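PDB 2CSU: 457aa long hypothetical protein from Pyrococcus horikoshii, which is of unknown function but combines a Rossmann-like CoA-binding domain with two further domains of the succinyl-CoA ligase superfamily. Local coordinates for residues A[320-331]-A[339-347]; A[348-356]-A[375-384]. All coordinates share one frame; numbering follows the deposited sequence.

Interaction 1: A[320-331]-A[339-347]; sequences LATLEEKTIEEL and AAVKNPVDM
Leu331 and Val345 meet tip to tip at the tight end of this contact, with Leu331 CD1 3.8 Å from Val345 CG2. The same methyl of Val345 also faces Leu323 CD1 at 4.0 Å, so the two leucines share one valine branch. Val341 divides its two branches between two residues of helix 325-334. Its CG1 lies 3.8 Å from Leu331 CB. Its CG2 lies 3.6 Å from Ile328 CG2. CG1 of Val341 is anti to the carbonyl carbon (chi1 -61°), which points it at Leu331 and leaves CG2 for Ile328. Leu323 CD1 also meets the backbone, 3.4 Å from Lys342 O. Outside the two segments, Leu362 of helix 353-365 packs on Leu331, Thr359 of the same helix on Val345, and Val369 on Leu323.

The other end is looser and more polar. Leu320 and Asn343 cross obliquely, with Leu320 CD1 4.1 Å from Asn343 CB. The amide of Asn343 lies beside the loop, where ND2 is 2.9 Å from Ala321 O. The angle is too poor for a hydrogen bond. Thr322 and Lys342 are exposed here and turn their CB atoms away from the opposite segment.

The contact packs helix 325-334 and the loop leading into it against the short, weakly paired antiparallel hairpin 340-341/344-346, in an alpha/beta domain of the Ligase-CoA family. No hydrogen bond joins the two segments. Across them the contact is apolar packing plus the Asn343 side chain, and strand 295-300 bonds to both through its backbone.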
ATOM      1  N   LEU A 320       4.009 -25.286  -1.215  1.00 42.37           N
ATOM      2  CA  LEU A 320       5.465 -25.207  -1.088  1.00 42.08           C
ATOM      3  C   LEU A 320       6.125 -26.456  -1.655  1.00 41.69           C
ATOM      4  O   LEU A 320       5.711 -27.573  -1.359  1.00 41.70           O
ATOM      5  CB  LEU A 320       5.867 -25.048   0.377  1.00 41.94           C
ATOM      6  CG  LEU A 320       5.575 -23.695   1.028  1.00 41.98           C
ATOM      7  CD1 LEU A 320       5.828 -23.778   2.529  1.00 42.71           C
ATOM      8  CD2 LEU A 320       6.462 -22.626   0.397  1.00 41.89           C
ATOM      9  N   ALA A 321       7.153 -26.260  -2.472  1.00 41.88           N
ATOM     10  CA  ALA A 321       7.863 -27.377  -3.078  1.00 42.07           C
ATOM     11  C   ALA A 321       8.727 -28.130  -2.065  1.00 42.01           C
ATOM     12  O   ALA A 321       9.029 -27.620  -0.984  1.00 41.24           O
ATOM     13  CB  ALA A 321       8.731 -26.874  -4.228  1.00 41.52           C
ATOM     14  N   THR A 322       9.098 -29.359  -2.415  1.00 42.10           N
ATOM     15  CA  THR A 322       9.955 -30.169  -1.553  1.00 42.12           C
ATOM     16  C   THR A 322      11.283 -30.196  -2.285  1.00 42.40           C
ATOM     17  O   THR A 322      11.353 -30.659  -3.423  1.00 41.81           O
ATOM     18  CB  THR A 322       9.443 -31.620  -1.395  1.00 42.41           C
ATOM     19  OG1 THR A 322       8.127 -31.612  -0.830  1.00 41.45           O
ATOM     20  CG2 THR A 322      10.373 -32.406  -0.474  1.00 43.05           C
ATOM     21  N   LEU A 323      12.324 -29.678  -1.640  1.00 42.78           N
ATOM     22  CA  LEU A 323      13.647 -29.610  -2.247  1.00 44.50           C
ATOM     23  C   LEU A 323      14.387 -30.944  -2.257  1.00 45.80           C
ATOM     24  O   LEU A 323      14.028 -31.864  -1.524  1.00 46.43           O
ATOM     25  CB  LEU A 323      14.493 -28.570  -1.508  1.00 43.79           C
ATOM     26  CG  LEU A 323      13.846 -27.195  -1.295  1.00 42.90           C
ATOM     27  CD1 LEU A 323      14.831 -26.271  -0.605  1.00 41.49           C
ATOM     28  CD2 LEU A 323      13.398 -26.617  -2.635  1.00 42.45           C
ATOM     29  N   GLU A 324      15.413 -31.048  -3.102  1.00 47.38           N
ATOM     30  CA  GLU A 324      16.223 -32.266  -3.166  1.00 48.87           C
ATOM     31  C   GLU A 324      17.286 -32.181  -2.078  1.00 49.54           C
ATOM     32  O   GLU A 324      17.681 -31.080  -1.684  1.00 50.11           O
ATOM     33  CB  GLU A 324      16.887 -32.416  -4.540  1.00 48.95           C
ATOM     34  CG  GLU A 324      15.928 -32.868  -5.632  1.00 50.59           C
ATOM     35  CD  GLU A 324      16.629 -33.463  -6.842  1.00 51.61           C
ATOM     36  OE1 GLU A 324      17.528 -32.798  -7.396  1.00 51.60           O
ATOM     37  OE2 GLU A 324      16.271 -34.592  -7.243  1.00 52.25           O
ATOM     38  N   GLU A 325      17.740 -33.328  -1.579  1.00 50.31           N
ATOM     39  CA  GLU A 325      18.784 -33.283  -0.561  1.00 50.89           C
ATOM     40  C   GLU A 325      20.037 -32.566  -1.070  1.00 50.72           C
ATOM     41  O   GLU A 325      20.677 -31.793  -0.369  1.00 51.01           O
ATOM     42  CB  GLU A 325      19.128 -34.720  -0.168  1.00 52.52           C
ATOM     43  CG  GLU A 325      18.823 -35.013   1.302  1.00 54.95           C
ATOM     44  CD  GLU A 325      19.775 -34.231   2.175  1.00 55.82           C
ATOM     45  OE1 GLU A 325      19.540 -33.051   2.389  1.00 56.51           O
ATOM     46  OE2 GLU A 325      20.755 -34.814   2.638  1.00 56.85           O
ATOM     47  N   LYS A 326      20.404 -32.883  -2.324  1.00 50.39           N
ATOM     48  CA  LYS A 326      21.585 -32.258  -2.910  1.00 49.84           C
ATOM     49  C   LYS A 326      21.546 -30.735  -2.762  1.00 48.73           C
ATOM     50  O   LYS A 326      22.523 -30.085  -2.413  1.00 48.77           O
ATOM     51  CB  LYS A 326      21.639 -32.634  -4.390  1.00 51.36           C
ATOM     52  CG  LYS A 326      21.749 -34.145  -4.604  1.00 52.74           C
ATOM     53  CD  LYS A 326      21.227 -34.577  -5.976  1.00 53.99           C
ATOM     54  CE  LYS A 326      20.375 -35.849  -5.904  1.00 55.00           C
ATOM     55  NZ  LYS A 326      19.210 -35.708  -6.774  1.00 54.96           N
ATOM     56  N   THR A 327      20.371 -30.163  -3.085  1.00 47.40           N
ATOM     57  CA  THR A 327      20.222 -28.718  -2.975  1.00 46.03           C
ATOM     58  C   THR A 327      20.234 -28.263  -1.514  1.00 44.25           C
ATOM     59  O   THR A 327      20.914 -27.318  -1.137  1.00 43.57           O
ATOM     60  CB  THR A 327      18.900 -28.323  -3.634  1.00 46.43           C
ATOM     61  OG1 THR A 327      18.925 -28.723  -5.006  1.00 46.98           O
ATOM     62  CG2 THR A 327      18.712 -26.806  -3.566  1.00 46.75           C
ATOM     63  N   ILE A 328      19.520 -28.994  -0.669  1.00 43.51           N
ATOM     64  CA  ILE A 328      19.496 -28.711   0.762  1.00 43.40           C
ATOM     65  C   ILE A 328      20.893 -28.772   1.372  1.00 43.81           C
ATOM     66  O   ILE A 328      21.249 -27.947   2.214  1.00 43.56           O
ATOM     67  CB  ILE A 328      18.594 -29.723   1.495  1.00 42.84           C
ATOM     68  CG1 ILE A 328      17.168 -29.614   0.962  1.00 42.24           C
ATOM     69  CG2 ILE A 328      18.641 -29.487   3.000  1.00 41.89           C
ATOM     70  CD1 ILE A 328      16.266 -30.740   1.417  1.00 44.21           C
ATOM     71  N   GLU A 329      21.683 -29.755   0.944  1.00 44.48           N
ATOM     72  CA  GLU A 329      23.032 -29.927   1.461  1.00 45.41           C
ATOM     73  C   GLU A 329      23.947 -28.763   1.143  1.00 44.50           C
ATOM     74  O   GLU A 329      24.685 -28.304   2.011  1.00 44.83           O
ATOM     75  CB  GLU A 329      23.662 -31.225   0.939  1.00 47.75           C
ATOM     76  CG  GLU A 329      23.289 -32.454   1.742  1.00 50.66           C
ATOM     77  CD  GLU A 329      24.133 -33.670   1.387  1.00 53.03           C
ATOM     78  OE1 GLU A 329      23.916 -34.740   2.000  1.00 53.57           O
ATOM     79  OE2 GLU A 329      25.009 -33.556   0.500  1.00 53.90           O
ATOM     80  N   GLU A 330      23.915 -28.287  -0.096  1.00 43.55           N
ATOM     81  CA  GLU A 330      24.770 -27.171  -0.475  1.00 43.00           C
ATOM     82  C   GLU A 330      24.344 -25.907   0.262  1.00 41.99           C
ATOM     83  O   GLU A 330      25.183 -25.085   0.625  1.00 41.30           O
ATOM     84  CB  GLU A 330      24.655 -26.989  -1.999  1.00 44.44           C
ATOM     85  CG  GLU A 330      25.610 -26.206  -2.902  1.00 46.68           C
ATOM     86  CD  GLU A 330      25.682 -26.327  -4.407  1.00 48.08           C
ATOM     87  OE1 GLU A 330      25.531 -27.311  -5.129  1.00 48.79           O
ATOM     88  OE2 GLU A 330      25.934 -25.213  -4.841  1.00 47.57           O
ATOM     89  N   LEU A 331      23.041 -25.744   0.479  1.00 41.24           N
ATOM     90  CA  LEU A 331      22.540 -24.571   1.199  1.00 39.81           C
ATOM     91  C   LEU A 331      23.158 -24.558   2.596  1.00 39.39           C
ATOM     92  O   LEU A 331      23.649 -23.532   3.084  1.00 38.58           O
ATOM     93  CB  LEU A 331      21.011 -24.624   1.307  1.00 38.87           C
ATOM     94  CG  LEU A 331      20.204 -24.306   0.041  1.00 38.75           C
ATOM     95  CD1 LEU A 331      18.720 -24.549   0.295  1.00 38.67           C
ATOM     96  CD2 LEU A 331      20.442 -22.854  -0.367  1.00 37.45           C
ATOM     97  N   ALA A 339      20.100 -21.341  10.009  1.00 41.90           N
ATOM     98  CA  ALA A 339      19.362 -21.076   8.782  1.00 40.19           C
ATOM     99  C   ALA A 339      18.406 -22.222   8.441  1.00 39.19           C
ATOM    100  O   ALA A 339      18.698 -23.391   8.656  1.00 38.11           O
ATOM    101  CB  ALA A 339      20.375 -20.896   7.649  1.00 39.87           C
ATOM    102  N   ALA A 340      17.216 -21.848   7.949  1.00 38.44           N
ATOM    103  CA  ALA A 340      16.272 -22.877   7.529  1.00 38.75           C
ATOM    104  C   ALA A 340      16.468 -23.231   6.057  1.00 38.91           C
ATOM    105  O   ALA A 340      16.474 -22.379   5.174  1.00 37.63           O
ATOM    106  CB  ALA A 340      14.856 -22.353   7.766  1.00 37.34           C
ATOM    107  N   VAL A 341      16.681 -24.537   5.809  1.00 40.44           N
ATOM    108  CA  VAL A 341      16.940 -24.985   4.443  1.00 42.05           C
ATOM    109  C   VAL A 341      15.881 -25.981   3.957  1.00 44.21           C
ATOM    110  O   VAL A 341      16.080 -26.741   3.019  1.00 45.14           O
ATOM    111  CB  VAL A 341      18.323 -25.635   4.404  1.00 41.36           C
ATOM    112  CG1 VAL A 341      19.386 -24.614   4.794  1.00 40.52           C
ATOM    113  CG2 VAL A 341      18.375 -26.806   5.367  1.00 40.97           C
ATOM    114  N   LYS A 342      14.732 -25.989   4.660  1.00 46.36           N
ATOM    115  CA  LYS A 342      13.622 -26.821   4.211  1.00 48.34           C
ATOM    116  C   LYS A 342      12.797 -26.114   3.133  1.00 49.07           C
ATOM    117  O   LYS A 342      13.306 -25.338   2.336  1.00 49.53           O
ATOM    118  CB  LYS A 342      12.742 -27.136   5.422  1.00 50.36           C
ATOM    119  CG  LYS A 342      12.599 -25.939   6.361  1.00 51.78           C
ATOM    120  CD  LYS A 342      11.414 -26.085   7.318  1.00 53.60           C
ATOM    121  CE  LYS A 342      10.947 -24.737   7.880  1.00 54.38           C
ATOM    122  NZ  LYS A 342       9.564 -24.849   8.341  1.00 55.25           N
ATOM    123  N   ASN A 343      11.486 -26.432   3.115  1.00 49.27           N
ATOM    124  CA  ASN A 343      10.594 -25.870   2.103  1.00 49.02           C
ATOM    125  C   ASN A 343      10.825 -24.369   1.869  1.00 47.29           C
ATOM    126  O   ASN A 343      10.996 -23.916   0.741  1.00 47.74           O
ATOM    127  CB  ASN A 343       9.151 -26.113   2.547  1.00 50.63           C
ATOM    128  CG  ASN A 343       8.830 -27.582   2.463  1.00 52.30           C
ATOM    129  OD1 ASN A 343       7.822 -28.056   2.978  1.00 52.73           O
ATOM    130  ND2 ASN A 343       9.718 -28.317   1.773  1.00 53.08           N
ATOM    131  N   PRO A 344      10.737 -23.581   2.965  1.00 44.99           N
ATOM    132  CA  PRO A 344      11.126 -22.181   2.937  1.00 42.92           C
ATOM    133  C   PRO A 344      12.587 -22.003   3.373  1.00 40.81           C
ATOM    134  O   PRO A 344      13.009 -22.441   4.436  1.00 41.25           O
ATOM    135  CB  PRO A 344      10.203 -21.473   3.925  1.00 42.97           C
ATOM    136  CG  PRO A 344       9.786 -22.501   4.977  1.00 44.02           C
ATOM    137  CD  PRO A 344      10.219 -23.893   4.292  1.00 44.42           C
ATOM    138  N   VAL A 345      13.381 -21.364   2.491  1.00 38.91           N
ATOM    139  CA  VAL A 345      14.799 -21.186   2.806  1.00 37.40           C
ATOM    140  C   VAL A 345      15.071 -19.857   3.520  1.00 36.41           C
ATOM    141  O   VAL A 345      14.982 -18.780   2.945  1.00 36.48           O
ATOM    142  CB  VAL A 345      15.603 -21.253   1.508  1.00 37.05           C
ATOM    143  CG1 VAL A 345      17.070 -20.941   1.792  1.00 36.51           C
ATOM    144  CG2 VAL A 345      15.498 -22.642   0.903  1.00 36.72           C
ATOM    145  N   ASP A 346      15.367 -19.942   4.827  1.00 36.18           N
ATOM    146  CA  ASP A 346      15.571 -18.704   5.558  1.00 35.75           C
ATOM    147  C   ASP A 346      17.044 -18.414   5.821  1.00 36.74           C
ATOM    148  O   ASP A 346      17.593 -18.742   6.866  1.00 37.24           O
ATOM    149  CB  ASP A 346      14.801 -18.764   6.878  1.00 35.18           C
ATOM    150  CG  ASP A 346      14.948 -17.422   7.583  1.00 35.10           C
ATOM    151  OD1 ASP A 346      14.461 -17.306   8.709  1.00 34.46           O
ATOM    152  OD2 ASP A 346      15.576 -16.530   7.021  1.00 35.07           O
HETATM  153  N   MSE A 347      17.705 -17.823   4.804  1.00 37.56           N
HETATM  154  CA  MSE A 347      19.000 -17.224   5.083  1.00 38.55           C
HETATM  155  C   MSE A 347      18.839 -16.225   6.224  1.00 39.33           C
HETATM  156  O   MSE A 347      17.795 -15.615   6.404  1.00 40.35           O
HETATM  157  CB  MSE A 347      19.484 -16.483   3.834  1.00 37.86           C
HETATM  158  CG  MSE A 347      19.048 -17.158   2.537  1.00 38.50           C
HETATM  159 SE   MSE A 347      19.609 -16.266   1.083  1.00 38.10          SE
HETATM  160  CE  MSE A 347      18.019 -16.102   0.262  1.00 40.39           C
TER

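Interaction 2: A[348-356]-A[375-384]; sequences IASARGEDY and ICVVPTFAGM
Arg352 and Met384, a selenomethionine, cross where the turn before helix 353-365 meets the loop after strand 371-377. Met384 lies over one face of the Arg352 guanidinium, with its CG 3.3 Å from NH1. Its SE sits 3.5 Å from Arg352 CG, and the chain bends at chi3 (-123°) to bring CE to the carbonyls of the turn, 3.7 Å from Ser350 O. At the edge of the guanidinium, NH2 is modelled 2.4 Å from Ala382 O, too short for the details of this bond to be relied on. Phe381 touches the same turn, its CZ 3.8 Å from Ala349 O.

Deeper in, the Tyr356 hydroxyl donates to Ile375 O at 2.9 Å. The C=O...O angle is 127° and the hydroxyl oxygen is tilted 29° from the carbonyl plane. Cys376 SG is 4.9 Å from the Tyr356 ring centroid, an oblique sulfur-aromatic contact.

The next shell holds these groups in place. The type I turn 348-351 presents the carbonyls that Met384 and Phe381 meet. Arg352 is the N-cap residue, and its backbone N bonds almost straight to Asp355 OD1 through the anti lone pair of that carboxylate. The type I' turn 381-384 carries Ala382 O to the arginine.

Around the contact, helix 388-400 covers Tyr356, Cys376 and Met384 through His389, whose ring meets that of Tyr356 nearly at right angles. Its Glu388 bonds to Gly353 N. Strand 371-377 runs between parallel strands 295-300 and 406-411. The contact joins the 348-352 turn and the first turn of helix 353-365 to the end of this strand and the loop after it.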
ATOM      1  N   ILE A 348      19.891 -16.104   7.041  1.00 40.06           N
ATOM      2  CA  ILE A 348      19.786 -15.208   8.179  1.00 40.70           C
ATOM      3  C   ILE A 348      19.837 -13.741   7.743  1.00 40.77           C
ATOM      4  O   ILE A 348      20.023 -13.412   6.577  1.00 41.08           O
ATOM      5  CB  ILE A 348      20.928 -15.534   9.145  1.00 40.65           C
ATOM      6  CG1 ILE A 348      20.967 -17.039   9.434  1.00 40.62           C
ATOM      7  CG2 ILE A 348      20.707 -14.806  10.483  1.00 40.70           C
ATOM      8  CD1 ILE A 348      19.572 -17.627   9.650  1.00 40.72           C
ATOM      9  N   ALA A 349      19.625 -12.899   8.750  1.00 40.37           N
ATOM     10  CA  ALA A 349      19.618 -11.455   8.566  1.00 40.41           C
ATOM     11  C   ALA A 349      20.959 -10.956   8.029  1.00 40.90           C
ATOM     12  O   ALA A 349      21.075  -9.818   7.571  1.00 41.65           O
ATOM     13  CB  ALA A 349      19.297 -10.773   9.884  1.00 39.85           C
ATOM     14  N   SER A 350      21.968 -11.814   8.084  1.00 40.46           N
ATOM     15  CA  SER A 350      23.296 -11.472   7.604  1.00 40.26           C
ATOM     16  C   SER A 350      23.458 -11.771   6.122  1.00 39.99           C
ATOM     17  O   SER A 350      24.500 -11.487   5.538  1.00 40.21           O
ATOM     18  CB  SER A 350      24.347 -12.256   8.389  1.00 40.67           C
ATOM     19  OG  SER A 350      24.052 -13.643   8.371  1.00 41.04           O
ATOM     20  N   ALA A 351      22.432 -12.348   5.509  1.00 40.20           N
ATOM     21  CA  ALA A 351      22.506 -12.680   4.093  1.00 39.80           C
ATOM     22  C   ALA A 351      23.007 -11.534   3.212  1.00 40.16           C
ATOM     23  O   ALA A 351      22.430 -10.436   3.176  1.00 38.53           O
ATOM     24  CB  ALA A 351      21.156 -13.150   3.599  1.00 39.92           C
ATOM     25  N   ARG A 352      24.088 -11.811   2.489  1.00 40.59           N
ATOM     26  CA  ARG A 352      24.676 -10.842   1.577  1.00 40.78           C
ATOM     27  C   ARG A 352      24.293 -11.150   0.132  1.00 39.98           C
ATOM     28  O   ARG A 352      23.706 -12.178  -0.182  1.00 39.06           O
ATOM     29  CB  ARG A 352      26.198 -10.904   1.741  1.00 42.34           C
ATOM     30  CG  ARG A 352      26.677 -10.281   3.055  1.00 44.46           C
ATOM     31  CD  ARG A 352      28.200 -10.103   3.081  1.00 47.16           C
ATOM     32  NE  ARG A 352      28.621  -9.449   4.325  1.00 48.83           N
ATOM     33  CZ  ARG A 352      28.575  -8.107   4.342  1.00 49.78           C
ATOM     34  NH1 ARG A 352      28.170  -7.445   3.270  1.00 50.66           N
ATOM     35  NH2 ARG A 352      28.879  -7.447   5.464  1.00 50.56           N
ATOM     36  N   GLY A 353      24.604 -10.192  -0.757  1.00 40.40           N
ATOM     37  CA  GLY A 353      24.302 -10.411  -2.165  1.00 39.72           C
ATOM     38  C   GLY A 353      24.716 -11.815  -2.619  1.00 39.85           C
ATOM     39  O   GLY A 353      23.978 -12.526  -3.287  1.00 40.42           O
ATOM     40  N   GLU A 354      25.959 -12.192  -2.263  1.00 39.39           N
ATOM     41  CA  GLU A 354      26.455 -13.502  -2.669  1.00 38.82           C
ATOM     42  C   GLU A 354      25.525 -14.629  -2.207  1.00 37.72           C
ATOM     43  O   GLU A 354      25.319 -15.625  -2.887  1.00 37.36           O
ATOM     44  CB  GLU A 354      27.851 -13.708  -2.077  1.00 40.93           C
ATOM     45  CG  GLU A 354      28.897 -12.751  -2.658  1.00 44.19           C
ATOM     46  CD  GLU A 354      28.798 -12.720  -4.169  1.00 45.76           C
ATOM     47  OE1 GLU A 354      28.732 -13.780  -4.780  1.00 45.64           O
ATOM     48  OE2 GLU A 354      28.827 -11.627  -4.729  1.00 46.50           O
ATOM     49  N   ASP A 355      24.991 -14.461  -0.980  1.00 36.27           N
ATOM     50  CA  ASP A 355      24.090 -15.476  -0.446  1.00 35.31           C
ATOM     51  C   ASP A 355      22.798 -15.565  -1.260  1.00 34.51           C
ATOM     52  O   ASP A 355      22.267 -16.634  -1.523  1.00 33.90           O
ATOM     53  CB  ASP A 355      23.765 -15.115   1.005  1.00 35.61           C
ATOM     54  CG  ASP A 355      25.008 -15.279   1.868  1.00 35.07           C
ATOM     55  OD1 ASP A 355      25.250 -14.399   2.695  1.00 34.48           O
ATOM     56  OD2 ASP A 355      25.697 -16.287   1.729  1.00 35.30           O
ATOM     57  N   TYR A 356      22.264 -14.380  -1.617  1.00 33.60           N
ATOM     58  CA  TYR A 356      21.052 -14.355  -2.429  1.00 33.52           C
ATOM     59  C   TYR A 356      21.286 -14.987  -3.806  1.00 34.28           C
ATOM     60  O   TYR A 356      20.476 -15.741  -4.323  1.00 33.28           O
ATOM     61  CB  TYR A 356      20.608 -12.898  -2.589  1.00 32.44           C
ATOM     62  CG  TYR A 356      19.605 -12.548  -1.543  1.00 31.91           C
ATOM     63  CD1 TYR A 356      20.029 -12.204  -0.263  1.00 31.14           C
ATOM     64  CD2 TYR A 356      18.243 -12.529  -1.847  1.00 32.51           C
ATOM     65  CE1 TYR A 356      19.104 -11.834   0.702  1.00 31.93           C
ATOM     66  CE2 TYR A 356      17.316 -12.167  -0.878  1.00 31.70           C
ATOM     67  CZ  TYR A 356      17.742 -11.827   0.393  1.00 31.91           C
ATOM     68  OH  TYR A 356      16.829 -11.449   1.360  1.00 30.29           O
ATOM     69  N   ILE A 375      12.283 -12.879  -0.882  1.00 25.64           N
ATOM     70  CA  ILE A 375      11.886 -11.901   0.138  1.00 25.19           C
ATOM     71  C   ILE A 375      13.108 -11.293   0.846  1.00 25.07           C
ATOM     72  O   ILE A 375      13.993 -11.988   1.340  1.00 26.04           O
ATOM     73  CB  ILE A 375      11.004 -12.622   1.164  1.00 23.33           C
ATOM     74  CG1 ILE A 375       9.744 -13.173   0.488  1.00 21.50           C
ATOM     75  CG2 ILE A 375      10.561 -11.638   2.266  1.00 23.53           C
ATOM     76  CD1 ILE A 375       8.887 -14.004   1.446  1.00 20.27           C
ATOM     77  N   CYS A 376      13.168  -9.944   0.865  1.00 25.57           N
ATOM     78  CA  CYS A 376      14.319  -9.342   1.484  1.00 25.80           C
ATOM     79  C   CYS A 376      13.928  -8.086   2.237  1.00 26.39           C
ATOM     80  O   CYS A 376      13.457  -7.103   1.681  1.00 26.48           O
ATOM     81  CB  CYS A 376      15.302  -8.963   0.381  1.00 24.93           C
ATOM     82  SG  CYS A 376      16.701  -8.007   1.014  1.00 26.41           S
ATOM     83  N   VAL A 377      14.071  -8.174   3.560  1.00 26.69           N
ATOM     84  CA  VAL A 377      14.165  -6.942   4.299  1.00 27.64           C
ATOM     85  C   VAL A 377      15.560  -6.351   4.070  1.00 28.82           C
ATOM     86  O   VAL A 377      16.585  -6.987   4.290  1.00 29.26           O
ATOM     87  CB  VAL A 377      13.949  -7.259   5.774  1.00 27.93           C
ATOM     88  CG1 VAL A 377      13.993  -5.964   6.578  1.00 28.05           C
ATOM     89  CG2 VAL A 377      12.599  -7.922   5.966  1.00 26.48           C
ATOM     90  N   VAL A 378      15.577  -5.129   3.514  1.00 30.27           N
ATOM     91  CA  VAL A 378      16.859  -4.527   3.174  1.00 30.68           C
ATOM     92  C   VAL A 378      17.610  -4.051   4.420  1.00 31.57           C
ATOM     93  O   VAL A 378      17.169  -3.185   5.166  1.00 30.48           O
ATOM     94  CB  VAL A 378      16.612  -3.362   2.216  1.00 30.76           C
ATOM     95  CG1 VAL A 378      17.926  -2.621   1.952  1.00 30.30           C
ATOM     96  CG2 VAL A 378      16.074  -3.891   0.902  1.00 29.94           C
ATOM     97  N   PRO A 379      18.787  -4.664   4.652  1.00 33.62           N
ATOM     98  CA  PRO A 379      19.602  -4.351   5.811  1.00 36.01           C
ATOM     99  C   PRO A 379      20.375  -3.052   5.605  1.00 38.37           C
ATOM    100  O   PRO A 379      20.818  -2.726   4.511  1.00 39.13           O
ATOM    101  CB  PRO A 379      20.573  -5.511   6.001  1.00 34.99           C
ATOM    102  CG  PRO A 379      20.834  -6.022   4.580  1.00 34.82           C
ATOM    103  CD  PRO A 379      19.452  -5.679   3.841  1.00 33.95           C
ATOM    104  N   THR A 380      20.517  -2.309   6.717  1.00 41.15           N
ATOM    105  CA  THR A 380      21.290  -1.075   6.678  1.00 44.04           C
ATOM    106  C   THR A 380      22.533  -1.179   7.568  1.00 46.18           C
ATOM    107  O   THR A 380      23.116  -0.196   8.009  1.00 46.25           O
ATOM    108  CB  THR A 380      20.386   0.061   7.160  1.00 44.23           C
ATOM    109  OG1 THR A 380      19.961  -0.223   8.494  1.00 44.44           O
ATOM    110  CG2 THR A 380      19.149   0.166   6.261  1.00 44.42           C
ATOM    111  N   PHE A 381      22.903  -2.444   7.858  1.00 47.69           N
ATOM    112  CA  PHE A 381      24.064  -2.687   8.707  1.00 49.18           C
ATOM    113  C   PHE A 381      25.032  -3.705   8.087  1.00 49.22           C
ATOM    114  O   PHE A 381      24.786  -4.272   7.031  1.00 49.38           O
ATOM    115  CB  PHE A 381      23.566  -3.191  10.065  1.00 51.00           C
ATOM    116  CG  PHE A 381      22.719  -4.422   9.886  1.00 52.93           C
ATOM    117  CD1 PHE A 381      23.328  -5.671   9.835  1.00 53.51           C
ATOM    118  CD2 PHE A 381      21.336  -4.317   9.849  1.00 54.04           C
ATOM    119  CE1 PHE A 381      22.548  -6.814   9.755  1.00 54.07           C
ATOM    120  CE2 PHE A 381      20.561  -5.471   9.770  1.00 54.50           C
ATOM    121  CZ  PHE A 381      21.162  -6.722   9.731  1.00 54.16           C
ATOM    122  N   ALA A 382      26.137  -3.969   8.779  1.00 49.19           N
ATOM    123  CA  ALA A 382      27.143  -4.924   8.319  1.00 49.36           C
ATOM    124  C   ALA A 382      27.828  -4.450   7.038  1.00 49.14           C
ATOM    125  O   ALA A 382      28.481  -5.229   6.346  1.00 49.34           O
ATOM    126  CB  ALA A 382      26.509  -6.299   8.101  1.00 49.85           C
ATOM    127  N   GLY A 383      27.670  -3.169   6.721  1.00 48.55           N
ATOM    128  CA  GLY A 383      28.299  -2.618   5.533  1.00 48.26           C
ATOM    129  C   GLY A 383      27.797  -3.159   4.203  1.00 48.07           C
ATOM    130  O   GLY A 383      28.512  -3.109   3.198  1.00 47.83           O
HETATM  131  N   MSE A 384      26.577  -3.686   4.186  1.00 47.15           N
HETATM  132  CA  MSE A 384      26.006  -4.196   2.946  1.00 46.62           C
HETATM  133  C   MSE A 384      25.377  -3.014   2.219  1.00 44.90           C
HETATM  134  O   MSE A 384      25.069  -2.002   2.839  1.00 43.86           O
HETATM  135  CB  MSE A 384      24.939  -5.260   3.241  1.00 47.60           C
HETATM  136  CG  MSE A 384      25.314  -6.199   4.366  1.00 49.25           C
HETATM  137 SE   MSE A 384      24.545  -7.820   4.272  1.00 52.09          SE
HETATM  138  CE  MSE A 384      23.738  -7.887   5.781  1.00 49.59           C
TER

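How the interactions relate
From the N terminus, interaction 1 comes first. It closes a short loop, in which helix 325-334 ends and the chain turns back into the hairpin 340-341/344-346. The chain passes directly from Met347 to Ile348, where interaction 2 opens. That contact closes a longer loop, which holds most of helix 353-365 and the first part of strand 371-377. The two loops follow in series and neither nests nor crosses. They also touch: Ile348 CD1 lies 3.6 Å from Ala339 CA, and Met347 SE packs against the backbone of Asp355. Both reach the same mixed sheet of the Ligase-CoA domain. Interaction 1 ties helix 325-334 to its hairpin, and interaction 2 ties helix 353-365 to strand 371-377.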